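PDB 5NLC: PipY from Synechococcus elongatus, which binds pyridoxal 5'-phosphate on a modified TIM barrel of fold type III and is probably involved in keeping the level of that cofactor in balance. Local coordinates for residues Ser13-Ser18 with Leu200-Gly205; Ala95-Leu100 with Pro138-Leu143. All blocks are in the same frame, centred on the assembly; numbering follows the deposited sequence.

Interaction 1: residues Ser13-Ser18 with Leu200-Gly205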
ATOM      1  N   SER A  13     -11.196  17.339  -0.886  1.00 33.01           N
ATOM      2  CA  SER A  13     -10.935  18.756  -1.039  1.00 34.11           C
ATOM      3  C   SER A  13      -9.574  19.142  -0.454  1.00 34.12           C
ATOM      4  O   SER A  13      -9.029  20.156  -0.840  1.00 34.48           O
ATOM      5  CB  SER A  13     -12.055  19.619  -0.473  1.00 35.61           C
ATOM      6  OG  SER A  13     -12.047  19.556   0.945  1.00 35.91           O
ATOM      7  N   GLN A  14      -9.055  18.355   0.481  1.00 32.04           N
ATOM      8  CA  GLN A  14      -7.764  18.623   1.075  1.00 32.91           C
ATOM      9  C   GLN A  14      -6.606  18.047   0.271  1.00 30.74           C
ATOM     10  O   GLN A  14      -5.514  18.418   0.525  1.00 30.21           O
ATOM     11  CB  GLN A  14      -7.684  18.126   2.527  1.00 34.34           C
ATOM     12  CG  GLN A  14      -8.746  18.691   3.438  1.00 36.22           C
ATOM     13  CD  GLN A  14      -8.811  17.991   4.777  1.00 36.61           C
ATOM     14  OE1 GLN A  14      -9.813  17.369   5.113  1.00 38.20           O
ATOM     15  NE2 GLN A  14      -7.748  18.099   5.547  1.00 37.27           N
ATOM     16  N   LEU A  15      -6.837  17.183  -0.713  1.00 28.35           N
ATOM     17  CA  LEU A  15      -5.749  16.507  -1.335  1.00 27.98           C
ATOM     18  C   LEU A  15      -5.433  17.045  -2.741  1.00 29.18           C
ATOM     19  O   LEU A  15      -6.326  17.410  -3.485  1.00 30.80           O
ATOM     20  CB  LEU A  15      -6.046  15.017  -1.424  1.00 27.40           C
ATOM     21  CG  LEU A  15      -6.356  14.350  -0.074  1.00 27.27           C
ATOM     22  CD1 LEU A  15      -6.910  12.983  -0.312  1.00 27.13           C
ATOM     23  CD2 LEU A  15      -5.132  14.244   0.819  1.00 27.96           C
ATOM     24  N   PRO A  16      -4.167  17.070  -3.116  1.00 28.59           N
ATOM     25  CA  PRO A  16      -3.818  17.345  -4.528  1.00 30.28           C
ATOM     26  C   PRO A  16      -4.116  16.112  -5.394  1.00 30.49           C
ATOM     27  O   PRO A  16      -4.228  15.017  -4.838  1.00 27.97           O
ATOM     28  CB  PRO A  16      -2.339  17.605  -4.475  1.00 29.95           C
ATOM     29  CG  PRO A  16      -1.864  16.889  -3.278  1.00 28.91           C
ATOM     30  CD  PRO A  16      -2.986  16.829  -2.293  1.00 28.64           C
ATOM     31  N   PRO A  17      -4.285  16.285  -6.714  1.00 32.72           N
ATOM     32  CA  PRO A  17      -4.616  15.180  -7.612  1.00 32.54           C
ATOM     33  C   PRO A  17      -3.522  14.136  -7.630  1.00 30.35           C
ATOM     34  O   PRO A  17      -3.807  13.002  -8.003  1.00 30.71           O
ATOM     35  CB  PRO A  17      -4.667  15.845  -8.987  1.00 35.41           C
ATOM     36  CG  PRO A  17      -3.685  16.964  -8.857  1.00 37.39           C
ATOM     37  CD  PRO A  17      -4.013  17.518  -7.485  1.00 36.77           C
ATOM     38  N   SER A  18      -2.304  14.486  -7.192  1.00 28.36           N
ATOM     39  CA  SER A  18      -1.217  13.496  -7.145  1.00 27.24           C
ATOM     40  C   SER A  18      -1.385  12.393  -6.037  1.00 25.31           C
ATOM     41  O   SER A  18      -0.644  11.369  -6.019  1.00 23.66           O
ATOM     42  CB  SER A  18       0.111  14.232  -6.986  1.00 27.91           C
ATOM     43  OG  SER A  18       0.304  14.817  -5.697  1.00 27.23           O
ATOM     44  N   LEU A 200       1.324  14.949   7.000  1.00 17.38           N
ATOM     45  CA  LEU A 200       2.799  15.031   6.919  1.00 17.54           C
ATOM     46  C   LEU A 200       3.268  14.262   5.677  1.00 17.37           C
ATOM     47  O   LEU A 200       4.204  14.700   4.961  1.00 17.58           O
ATOM     48  CB  LEU A 200       3.471  14.454   8.133  1.00 17.47           C
ATOM     49  CG  LEU A 200       3.148  15.116   9.471  1.00 18.54           C
ATOM     50  CD1 LEU A 200       3.868  14.368  10.588  1.00 18.74           C
ATOM     51  CD2 LEU A 200       3.477  16.572   9.495  1.00 19.55           C
ATOM     52  N   ALA A 201       2.592  13.136   5.409  1.00 17.06           N
ATOM     53  CA  ALA A 201       2.963  12.269   4.279  1.00 16.34           C
ATOM     54  C   ALA A 201       2.724  12.974   2.967  1.00 16.77           C
ATOM     55  O   ALA A 201       3.618  13.005   2.107  1.00 16.69           O
ATOM     56  CB  ALA A 201       2.181  10.984   4.353  1.00 16.87           C
ATOM     57  N   VAL A 202       1.563  13.608   2.825  1.00 17.07           N
ATOM     58  CA  VAL A 202       1.210  14.321   1.621  1.00 17.67           C
ATOM     59  C   VAL A 202       2.219  15.447   1.364  1.00 18.52           C
ATOM     60  O   VAL A 202       2.699  15.602   0.242  1.00 17.93           O
ATOM     61  CB  VAL A 202      -0.215  14.870   1.694  1.00 18.92           C
ATOM     62  CG1 VAL A 202      -0.498  15.893   0.602  1.00 20.09           C
ATOM     63  CG2 VAL A 202      -1.229  13.764   1.718  1.00 18.85           C
ATOM     64  N   ALA A 203       2.581  16.203   2.406  1.00 18.71           N
ATOM     65  CA  ALA A 203       3.529  17.304   2.213  1.00 19.39           C
ATOM     66  C   ALA A 203       4.908  16.758   1.781  1.00 19.23           C
ATOM     67  O   ALA A 203       5.669  17.487   1.191  1.00 19.56           O
ATOM     68  CB  ALA A 203       3.671  18.128   3.505  1.00 19.55           C
ATOM     69  N   GLU A 204       5.235  15.500   2.103  1.00 18.61           N
ATOM     70  CA  GLU A 204       6.491  14.925   1.703  1.00 19.08           C
ATOM     71  C   GLU A 204       6.402  14.025   0.463  1.00 18.39           C
ATOM     72  O   GLU A 204       7.375  13.332   0.143  1.00 19.04           O
ATOM     73  CB  GLU A 204       7.121  14.177   2.834  1.00 19.86           C
ATOM     74  CG  GLU A 204       7.406  14.996   4.059  1.00 22.39           C
ATOM     75  CD  GLU A 204       8.348  16.157   3.837  1.00 24.45           C
ATOM     76  OE1 GLU A 204       9.196  16.069   2.938  1.00 25.80           O
ATOM     77  OE2 GLU A 204       8.177  17.180   4.539  1.00 27.04           O
ATOM     78  N   GLY A 205       5.292  14.082  -0.247  1.00 17.40           N
ATOM     79  CA  GLY A 205       5.209  13.533  -1.597  1.00 17.86           C
ATOM     80  C   GLY A 205       4.529  12.172  -1.670  1.00 17.20           C
ATOM     81  O   GLY A 205       4.676  11.475  -2.680  1.00 17.28           O
TER

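Interaction 2: residues Ala95-Leu100 with Pro138-Leu143. With PO4 (phosphate ion), chain C.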
ATOM      1  N   ALA A  95      12.550 -12.679  -0.311  1.00 18.86           N
ATOM      2  CA  ALA A  95      11.799 -13.939  -0.376  1.00 19.02           C
ATOM      3  C   ALA A  95      10.325 -13.771  -0.764  1.00 18.74           C
ATOM      4  O   ALA A  95       9.789 -14.519  -1.569  1.00 17.30           O
ATOM      5  CB  ALA A  95      11.842 -14.615   0.974  1.00 19.69           C
ATOM      6  N   LEU A  96       9.690 -12.741  -0.208  1.00 18.30           N
ATOM      7  CA  LEU A  96       8.277 -12.563  -0.437  1.00 18.13           C
ATOM      8  C   LEU A  96       8.094 -12.062  -1.870  1.00 17.82           C
ATOM      9  O   LEU A  96       7.126 -12.470  -2.571  1.00 17.59           O
ATOM     10  CB  LEU A  96       7.631 -11.584   0.546  1.00 18.39           C
ATOM     11  CG  LEU A  96       6.098 -11.378   0.365  1.00 18.69           C
ATOM     12  CD1 LEU A  96       5.303 -12.665   0.414  1.00 18.60           C
ATOM     13  CD2 LEU A  96       5.532 -10.327   1.359  1.00 19.06           C
ATOM     14  N   ALA A  97       8.955 -11.178  -2.307  1.00 17.51           N
ATOM     15  CA  ALA A  97       8.842 -10.660  -3.669  1.00 17.55           C
ATOM     16  C   ALA A  97       8.986 -11.793  -4.679  1.00 18.16           C
ATOM     17  O   ALA A  97       8.172 -11.891  -5.636  1.00 18.08           O
ATOM     18  CB  ALA A  97       9.893  -9.628  -3.948  1.00 17.83           C
ATOM     19  N   GLU A  98      10.012 -12.608  -4.477  1.00 18.59           N
ATOM     20  CA  GLU A  98      10.239 -13.815  -5.327  1.00 20.15           C
ATOM     21  C   GLU A  98       9.063 -14.767  -5.337  1.00 19.46           C
ATOM     22  O   GLU A  98       8.653 -15.296  -6.402  1.00 19.17           O
ATOM     23  CB  GLU A  98      11.532 -14.541  -4.930  1.00 22.15           C
ATOM     24  CG  GLU A  98      11.844 -15.616  -5.971  1.00 25.34           C
ATOM     25  CD  GLU A  98      13.231 -16.176  -5.947  1.00 28.49           C
ATOM     26  OE1 GLU A  98      13.787 -16.425  -4.854  1.00 31.48           O
ATOM     27  OE2 GLU A  98      13.755 -16.399  -7.084  1.00 31.91           O
ATOM     28  N   ARG A  99       8.518 -15.015  -4.145  1.00 19.95           N
ATOM     29  CA  ARG A  99       7.394 -15.923  -3.979  1.00 21.29           C
ATOM     30  C   ARG A  99       6.159 -15.390  -4.733  1.00 19.84           C
ATOM     31  O   ARG A  99       5.524 -16.131  -5.508  1.00 19.86           O
ATOM     32  CB  ARG A  99       7.103 -16.104  -2.489  1.00 23.22           C
ATOM     33  CG  ARG A  99       5.997 -17.072  -2.118  1.00 26.65           C
ATOM     34  CD  ARG A  99       6.483 -18.469  -2.181  1.00 30.31           C
ATOM     35  NE  ARG A  99       5.554 -19.428  -1.617  1.00 33.71           N
ATOM     36  CZ  ARG A  99       5.605 -19.933  -0.387  1.00 35.95           C
ATOM     37  NH1 ARG A  99       4.688 -20.820  -0.038  1.00 36.79           N
ATOM     38  NH2 ARG A  99       6.543 -19.581   0.501  1.00 35.50           N
ATOM     39  N   LEU A 100       5.834 -14.105  -4.562  1.00 17.88           N
ATOM     40  CA  LEU A 100       4.719 -13.495  -5.294  1.00 17.95           C
ATOM     41  C   LEU A 100       4.904 -13.600  -6.842  1.00 18.21           C
ATOM     42  O   LEU A 100       3.947 -13.838  -7.602  1.00 17.24           O
ATOM     43  CB  LEU A 100       4.573 -12.033  -4.903  1.00 17.77           C
ATOM     44  CG  LEU A 100       4.110 -11.795  -3.423  1.00 17.39           C
ATOM     45  CD1 LEU A 100       4.339 -10.331  -3.016  1.00 17.74           C
ATOM     46  CD2 LEU A 100       2.644 -12.188  -3.274  1.00 17.98           C
ATOM     47  N   PRO A 138      19.004  -5.391  -8.704  1.00 21.14           N
ATOM     48  CA  PRO A 138      19.138  -6.023  -9.991  1.00 21.74           C
ATOM     49  C   PRO A 138      18.252  -7.241 -10.143  1.00 21.53           C
ATOM     50  O   PRO A 138      17.706  -7.462 -11.213  1.00 22.54           O
ATOM     51  CB  PRO A 138      20.614  -6.421 -10.060  1.00 22.13           C
ATOM     52  CG  PRO A 138      21.280  -5.495  -9.132  1.00 22.18           C
ATOM     53  CD  PRO A 138      20.307  -5.294  -8.015  1.00 21.18           C
ATOM     54  N   GLN A 139      18.123  -8.026  -9.074  1.00 20.92           N
ATOM     55  CA  GLN A 139      17.296  -9.206  -9.125  1.00 20.99           C
ATOM     56  C   GLN A 139      15.806  -8.839  -9.081  1.00 19.60           C
ATOM     57  O   GLN A 139      14.975  -9.446  -9.781  1.00 18.71           O
ATOM     58  CB  GLN A 139      17.639 -10.140  -7.977  1.00 22.08           C
ATOM     59  CG  GLN A 139      18.950 -10.888  -8.206  1.00 25.18           C
ATOM     60  CD  GLN A 139      20.165 -10.037  -8.030  1.00 26.70           C
ATOM     61  OE1 GLN A 139      20.213  -9.204  -7.086  1.00 29.22           O
ATOM     62  NE2 GLN A 139      21.190 -10.220  -8.935  1.00 27.08           N
ATOM     63  N   LEU A 140      15.467  -7.813  -8.286  1.00 18.78           N
ATOM     64  CA  LEU A 140      14.088  -7.314  -8.316  1.00 18.74           C
ATOM     65  C   LEU A 140      13.651  -6.847  -9.693  1.00 18.97           C
ATOM     66  O   LEU A 140      12.519  -7.105 -10.126  1.00 17.93           O
ATOM     67  CB  LEU A 140      13.912  -6.178  -7.324  1.00 17.90           C
ATOM     68  CG  LEU A 140      13.963  -6.647  -5.880  1.00 17.67           C
ATOM     69  CD1 LEU A 140      14.244  -5.476  -4.963  1.00 18.10           C
ATOM     70  CD2 LEU A 140      12.671  -7.326  -5.465  1.00 17.60           C
ATOM     71  N   SER A 141      14.536  -6.146 -10.361  1.00 20.08           N
ATOM     72  CA  SER A 141      14.327  -5.690 -11.720  1.00 21.89           C
ATOM     73  C   SER A 141      14.094  -6.787 -12.746  1.00 23.38           C
ATOM     74  O   SER A 141      13.427  -6.542 -13.737  1.00 24.38           O
ATOM     75  CB  SER A 141      15.528  -4.830 -12.176  1.00 23.85           C
ATOM     76  OG  SER A 141      15.517  -3.645 -11.395  1.00 25.93           O
ATOM     77  N   GLN A 142      14.566  -7.991 -12.474  1.00 23.74           N
ATOM     78  CA  GLN A 142      14.327  -9.130 -13.363  1.00 25.93           C
ATOM     79  C   GLN A 142      13.119  -9.975 -13.085  1.00 24.35           C
ATOM     80  O   GLN A 142      12.888 -10.958 -13.791  1.00 25.17           O
ATOM     81  CB  GLN A 142      15.583  -9.992 -13.367  1.00 27.74           C
ATOM     82  CG  GLN A 142      16.710  -9.157 -13.956  1.00 30.68           C
ATOM     83  CD  GLN A 142      18.087  -9.752 -13.746  1.00 34.80           C
ATOM     84  OE1 GLN A 142      18.297 -10.635 -12.896  1.00 37.97           O
ATOM     85  NE2 GLN A 142      19.061  -9.249 -14.526  1.00 38.54           N
ATOM     86  N   LEU A 143      12.386  -9.678 -12.013  1.00 22.49           N
ATOM     87  CA  LEU A 143      11.134 -10.355 -11.750  1.00 22.87           C
ATOM     88  C   LEU A 143      10.150  -9.938 -12.852  1.00 23.76           C
ATOM     89  O   LEU A 143       9.919  -8.751 -13.063  1.00 25.67           O
ATOM     90  CB  LEU A 143      10.630 -10.022 -10.342  1.00 21.86           C
ATOM     91  CG  LEU A 143      11.462 -10.559  -9.185  1.00 22.04           C
ATOM     92  CD1 LEU A 143      10.897 -10.054  -7.859  1.00 22.31           C
ATOM     93  CD2 LEU A 143      11.609 -12.078  -9.152  1.00 22.39           C
TER
HETATM   94  P   PO4 C 301       2.772 -21.891  -3.060  1.00 68.30           P
HETATM   95  O1  PO4 C 301       3.613 -20.646  -3.021  1.00 68.02           O
HETATM   96  O2  PO4 C 301       1.364 -21.572  -2.605  1.00 60.77           O
HETATM   97  O3  PO4 C 301       2.753 -22.407  -4.485  1.00 63.86           O
HETATM   98  O4  PO4 C 301       3.405 -22.940  -2.168  1.00 66.32           O

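Interaction 1: residues Ser13-Ser18 with Leu200-Gly205
The two methyl groups of V202 are divided between two neighbours on the facing segment, L15 and P16, and this small apolar cluster is the whole of the meeting between 13-18 and 200-205. CG2 of V202 lies 4.0 Å from CD2 of L15, the two side chains crossing at about a right angle. The second branch works differently: CG1 of V202 meets the ring carbon CD of P16 at 3.9 Å. The valine rotamer makes the division possible. CG1 stands anti to the backbone N, chi1 166°, while CG2 falls anti to the carbonyl carbon, so one branch of the fork faces L15 and the other P16.

No hydrogen bond passes between the segments; on the V202 side the backbone bonds close off the helix. There G205 N bonds to V202 O at 3.0 Å, and A206 N reaches back to A201 O, a Schellman motif whose C-prime residue is G205. Its phi of 101° is one that glycine adopts readily, and it turns the chain out of helix 198-203. E204 OE1, in a salt bridge with R172, ties this end to helix 161-181.

Beneath the cluster, L15 and V202 both touch I209 of strand 208-211, and L15 also meets W198. The contact thus joins the turn after helix 4-14, which leads into strand 20-24, to the last helix of the barrel, over strand 208-211, the neighbour of strand 20-24 in the sheet. With 97 Å² buried in all and no directional bond, the fit rests on dispersion and on the exclusion of water from a few methyl and methylene groups near the surface.

Interaction 2: residues Ala95-Leu100 with Pro138-Leu143
A97 offers its single methyl to two leucines: CB lies 3.9 Å from CD2 of L140 and 4.1 Å from CD1 of L143. The same CD1 also lies 4.0 Å from A97 O, over the helix backbone. In both leucines CG is anti to the carbonyl carbon, chi1 -70° for L140 and -67° for L143, which brings one methyl of each to the alanine.

Around this apolar first shell, W94, at the start of the same helix 94-107, touches both leucines, and V91 of strand 87-91 meets A97; the contact thus joins helix 94-107 to the end of helix 130-141 and the loop after it.

R99, pointing another way on helix 94-107, holds a phosphate that probably came from the crystallisation liquor. Its NE gives a nearly straight bond to O1 at 2.7 Å, while NH1 adds a longer one to O4 at 3.3 Å, the phosphorus lying in the guanidinium plane. R79 and R102 also bond to it through their NH2 atoms. An alanine in place of R99 takes away the bonds from NE and NH1, and the phosphate, left to R79 and R102, would probably be held less firmly. The chemistry is therefore split: close contact of small methyls toward L140 and L143, and charge concentrated around an anion.

Seen together, the two contacts illustrate how a barrel is wrapped by its outer layer, with small apolar patches that join helices consecutive in the chain in one case, and the turn after the first helix to the last helix in the other. Interaction 2 is nested within the long loop that interaction 1 closes. They lie on opposite sides of the chain's centre, their centres 30 Å apart and their nearest atoms about 20 Å apart, so neither touches the other. Interaction 1 is the nearer to the cofactor site: the side chain of V202 is about 11 Å from that of R210, which binds pyridoxal 5'-phosphate when the cofactor is present; it is absent here. Interaction 2 lies away from that pocket, and its phosphate marks a separate arginine cluster.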